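Local coordinates for ABC transporter, substrate binding protein (Agrobacterium tumefaciens, PDB 3C9H) that probably captures a solute in the periplasm and delivers it to an ABC importer, and binds a magnesium ion, at residues A137-H142 / V252-Y257. Sequence-based numbering, arbitrary orientation.
Sequences AVFVYH and VLPKDY
P254 lies over one face of the F139 ring: its CG stands 3.7 Å from the ring centroid and 25° off the ring normal, a CH-pi contact. The methylene is displaced toward the rim, where P254 CG comes within 3.4 Å of F139 CE1. F139 carries CG anti to its carbonyl carbon (chi1 -57°), which sets CG beside the backbone N, on the side from which P254 comes; F158 meets the same ring edge-to-face. Across the contact, V252 CG2 comes within 3.9 Å of Y141 CE2. F139 and V252 form an antiparallel hydrogen-bonded pair, their side chains on one face of the sheet. F139 N gives a 2.9 Å bond to V252 O, and the return bond from V252 N to F139 O is straighter, 171° at the hydrogen. V138 CG1 rests 4.0 Å from L253 CG. The bridge fastens the end of strand 249-252 to strand 135-142, in the substrate-binding-protein fold, before the loop leads on to strand 258-268. The next such pair would set P254 N against A137 O; proline has no N-H, and P254 CD lies 3.8 Å from A137 O, so pairing ends at V252 and the P254 ring packs on F139.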
ATOM      1  N   ALA A 137       6.785   1.560  -4.874  1.00 22.05           N
ATOM      2  CA  ALA A 137       6.194   2.784  -5.416  1.00 22.70           C
ATOM      3  C   ALA A 137       6.918   3.115  -6.711  1.00 23.60           C
ATOM      4  O   ALA A 137       8.150   3.397  -6.705  1.00 25.04           O
ATOM      5  CB  ALA A 137       6.369   3.905  -4.465  1.00 21.94           C
ATOM      6  N   VAL A 138       6.161   3.133  -7.801  1.00 22.73           N
ATOM      7  CA  VAL A 138       6.732   3.151  -9.151  1.00 22.99           C
ATOM      8  C   VAL A 138       6.200   4.314  -9.983  1.00 22.49           C
ATOM      9  O   VAL A 138       5.208   4.960  -9.625  1.00 22.23           O
ATOM     10  CB  VAL A 138       6.415   1.830  -9.894  1.00 22.27           C
ATOM     11  CG1 VAL A 138       6.902   0.637  -9.090  1.00 23.59           C
ATOM     12  CG2 VAL A 138       4.884   1.727 -10.220  1.00 22.32           C
ATOM     13  N   PHE A 139       6.876   4.572 -11.096  1.00 22.60           N
ATOM     14  CA  PHE A 139       6.354   5.486 -12.103  1.00 22.83           C
ATOM     15  C   PHE A 139       5.461   4.666 -13.029  1.00 22.26           C
ATOM     16  O   PHE A 139       5.751   3.518 -13.329  1.00 21.18           O
ATOM     17  CB  PHE A 139       7.447   6.117 -12.984  1.00 23.70           C
ATOM     18  CG  PHE A 139       8.533   6.889 -12.259  1.00 23.27           C
ATOM     19  CD1 PHE A 139       8.460   7.208 -10.909  1.00 26.82           C
ATOM     20  CD2 PHE A 139       9.638   7.323 -12.968  1.00 26.36           C
ATOM     21  CE1 PHE A 139       9.473   7.943 -10.291  1.00 26.35           C
ATOM     22  CE2 PHE A 139      10.659   8.078 -12.352  1.00 26.19           C
ATOM     23  CZ  PHE A 139      10.573   8.383 -11.019  1.00 26.47           C
ATOM     24  N   VAL A 140       4.417   5.304 -13.523  1.00 21.59           N
ATOM     25  CA  VAL A 140       3.606   4.750 -14.560  1.00 21.93           C
ATOM     26  C   VAL A 140       3.540   5.777 -15.690  1.00 21.86           C
ATOM     27  O   VAL A 140       3.715   6.986 -15.472  1.00 21.13           O
ATOM     28  CB  VAL A 140       2.198   4.327 -14.054  1.00 22.27           C
ATOM     29  CG1 VAL A 140       2.323   3.200 -13.035  1.00 21.75           C
ATOM     30  CG2 VAL A 140       1.436   5.518 -13.456  1.00 21.33           C
ATOM     31  N   TYR A 141       3.346   5.285 -16.906  1.00 22.06           N
ATOM     32  CA  TYR A 141       3.251   6.177 -18.065  1.00 23.34           C
ATOM     33  C   TYR A 141       2.270   5.635 -19.081  1.00 23.64           C
ATOM     34  O   TYR A 141       1.992   4.430 -19.103  1.00 23.72           O
ATOM     35  CB  TYR A 141       4.628   6.412 -18.711  1.00 23.86           C
ATOM     36  CG  TYR A 141       5.298   5.200 -19.328  1.00 25.43           C
ATOM     37  CD1 TYR A 141       5.311   5.007 -20.714  1.00 26.58           C
ATOM     38  CD2 TYR A 141       5.924   4.248 -18.532  1.00 25.89           C
ATOM     39  CE1 TYR A 141       5.928   3.882 -21.272  1.00 26.55           C
ATOM     40  CE2 TYR A 141       6.547   3.158 -19.077  1.00 25.20           C
ATOM     41  CZ  TYR A 141       6.532   2.971 -20.447  1.00 26.10           C
ATOM     42  OH  TYR A 141       7.154   1.872 -20.967  1.00 27.65           O
ATOM     43  N   HIS A 142       1.764   6.543 -19.907  1.00 24.39           N
ATOM     44  CA  HIS A 142       0.916   6.221 -21.044  1.00 25.57           C
ATOM     45  C   HIS A 142       1.820   5.938 -22.263  1.00 25.89           C
ATOM     46  O   HIS A 142       2.381   6.846 -22.852  1.00 24.27           O
ATOM     47  CB  HIS A 142      -0.020   7.398 -21.296  1.00 25.35           C
ATOM     48  CG  HIS A 142      -0.966   7.197 -22.438  1.00 25.84           C
ATOM     49  ND1 HIS A 142      -1.930   6.210 -22.450  1.00 26.98           N
ATOM     50  CD2 HIS A 142      -1.124   7.884 -23.588  1.00 25.29           C
ATOM     51  CE1 HIS A 142      -2.627   6.290 -23.565  1.00 27.26           C
ATOM     52  NE2 HIS A 142      -2.161   7.300 -24.271  1.00 28.51           N
ATOM     53  N   VAL A 252       7.745   1.955 -14.669  1.00 29.14           N
ATOM     54  CA  VAL A 252       9.193   2.095 -14.443  1.00 29.33           C
ATOM     55  C   VAL A 252       9.469   2.047 -12.951  1.00 29.93           C
ATOM     56  O   VAL A 252       8.914   2.853 -12.178  1.00 28.99           O
ATOM     57  CB  VAL A 252       9.744   3.432 -15.044  1.00 29.34           C
ATOM     58  CG1 VAL A 252      11.256   3.505 -14.903  1.00 28.61           C
ATOM     59  CG2 VAL A 252       9.364   3.575 -16.470  1.00 28.54           C
ATOM     60  N   LEU A 253      10.277   1.068 -12.518  1.00 30.79           N
ATOM     61  CA  LEU A 253      10.807   1.089 -11.154  1.00 31.48           C
ATOM     62  C   LEU A 253      11.918   2.123 -11.157  1.00 31.36           C
ATOM     63  O   LEU A 253      12.865   1.979 -11.901  1.00 32.41           O
ATOM     64  CB  LEU A 253      11.353  -0.283 -10.701  1.00 31.88           C
ATOM     65  CG  LEU A 253      10.297  -1.176 -10.030  1.00 32.25           C
ATOM     66  CD1 LEU A 253       9.389  -1.767 -11.094  1.00 31.35           C
ATOM     67  CD2 LEU A 253      10.954  -2.272  -9.190  1.00 32.11           C
ATOM     68  N   PRO A 254      11.781   3.193 -10.378  1.00 31.19           N
ATOM     69  CA  PRO A 254      12.827   4.211 -10.428  1.00 31.13           C
ATOM     70  C   PRO A 254      14.233   3.675 -10.125  1.00 30.99           C
ATOM     71  O   PRO A 254      14.441   2.944  -9.139  1.00 29.93           O
ATOM     72  CB  PRO A 254      12.379   5.208  -9.364  1.00 30.95           C
ATOM     73  CG  PRO A 254      10.915   5.041  -9.315  1.00 31.57           C
ATOM     74  CD  PRO A 254      10.687   3.591  -9.482  1.00 31.66           C
ATOM     75  N   LYS A 255      15.188   4.079 -10.954  1.00 30.81           N
ATOM     76  CA  LYS A 255      16.546   3.550 -10.892  1.00 31.45           C
ATOM     77  C   LYS A 255      17.432   4.244  -9.876  1.00 30.94           C
ATOM     78  O   LYS A 255      18.396   3.640  -9.414  1.00 32.20           O
ATOM     79  CB  LYS A 255      17.199   3.610 -12.271  1.00 32.25           C
ATOM     80  CG  LYS A 255      16.555   2.693 -13.295  1.00 32.82           C
ATOM     81  CD  LYS A 255      17.148   2.985 -14.641  1.00 33.92           C
ATOM     82  CE  LYS A 255      16.578   2.124 -15.758  1.00 35.38           C
ATOM     83  NZ  LYS A 255      17.168   2.597 -17.061  1.00 37.51           N
ATOM     84  N   ASP A 256      17.131   5.505  -9.554  1.00 30.27           N
ATOM     85  CA  ASP A 256      17.811   6.217  -8.453  1.00 29.41           C
ATOM     86  C   ASP A 256      17.500   5.570  -7.076  1.00 28.97           C
ATOM     87  O   ASP A 256      18.400   5.229  -6.321  1.00 29.23           O
ATOM     88  CB  ASP A 256      17.520   7.731  -8.472  1.00 29.69           C
ATOM     89  CG  ASP A 256      16.025   8.079  -8.614  1.00 30.89           C
ATOM     90  OD1 ASP A 256      15.184   7.195  -8.884  1.00 31.74           O
ATOM     91  OD2 ASP A 256      15.693   9.274  -8.483  1.00 32.94           O
ATOM     92  N   TYR A 257      16.230   5.371  -6.760  1.00 27.33           N
ATOM     93  CA  TYR A 257      15.866   4.523  -5.630  1.00 26.81           C
ATOM     94  C   TYR A 257      14.389   4.164  -5.750  1.00 26.05           C
ATOM     95  O   TYR A 257      13.614   4.887  -6.389  1.00 24.30           O
ATOM     96  CB  TYR A 257      16.135   5.213  -4.283  1.00 26.93           C
ATOM     97  CG  TYR A 257      15.273   6.426  -4.040  1.00 27.16           C
ATOM     98  CD1 TYR A 257      14.018   6.316  -3.457  1.00 26.95           C
ATOM     99  CD2 TYR A 257      15.719   7.693  -4.395  1.00 27.03           C
ATOM    100  CE1 TYR A 257      13.221   7.450  -3.254  1.00 27.15           C
ATOM    101  CE2 TYR A 257      14.952   8.799  -4.185  1.00 27.52           C
ATOM    102  CZ  TYR A 257      13.713   8.690  -3.611  1.00 28.32           C
ATOM    103  OH  TYR A 257      12.977   9.850  -3.419  1.00 28.60           O
TER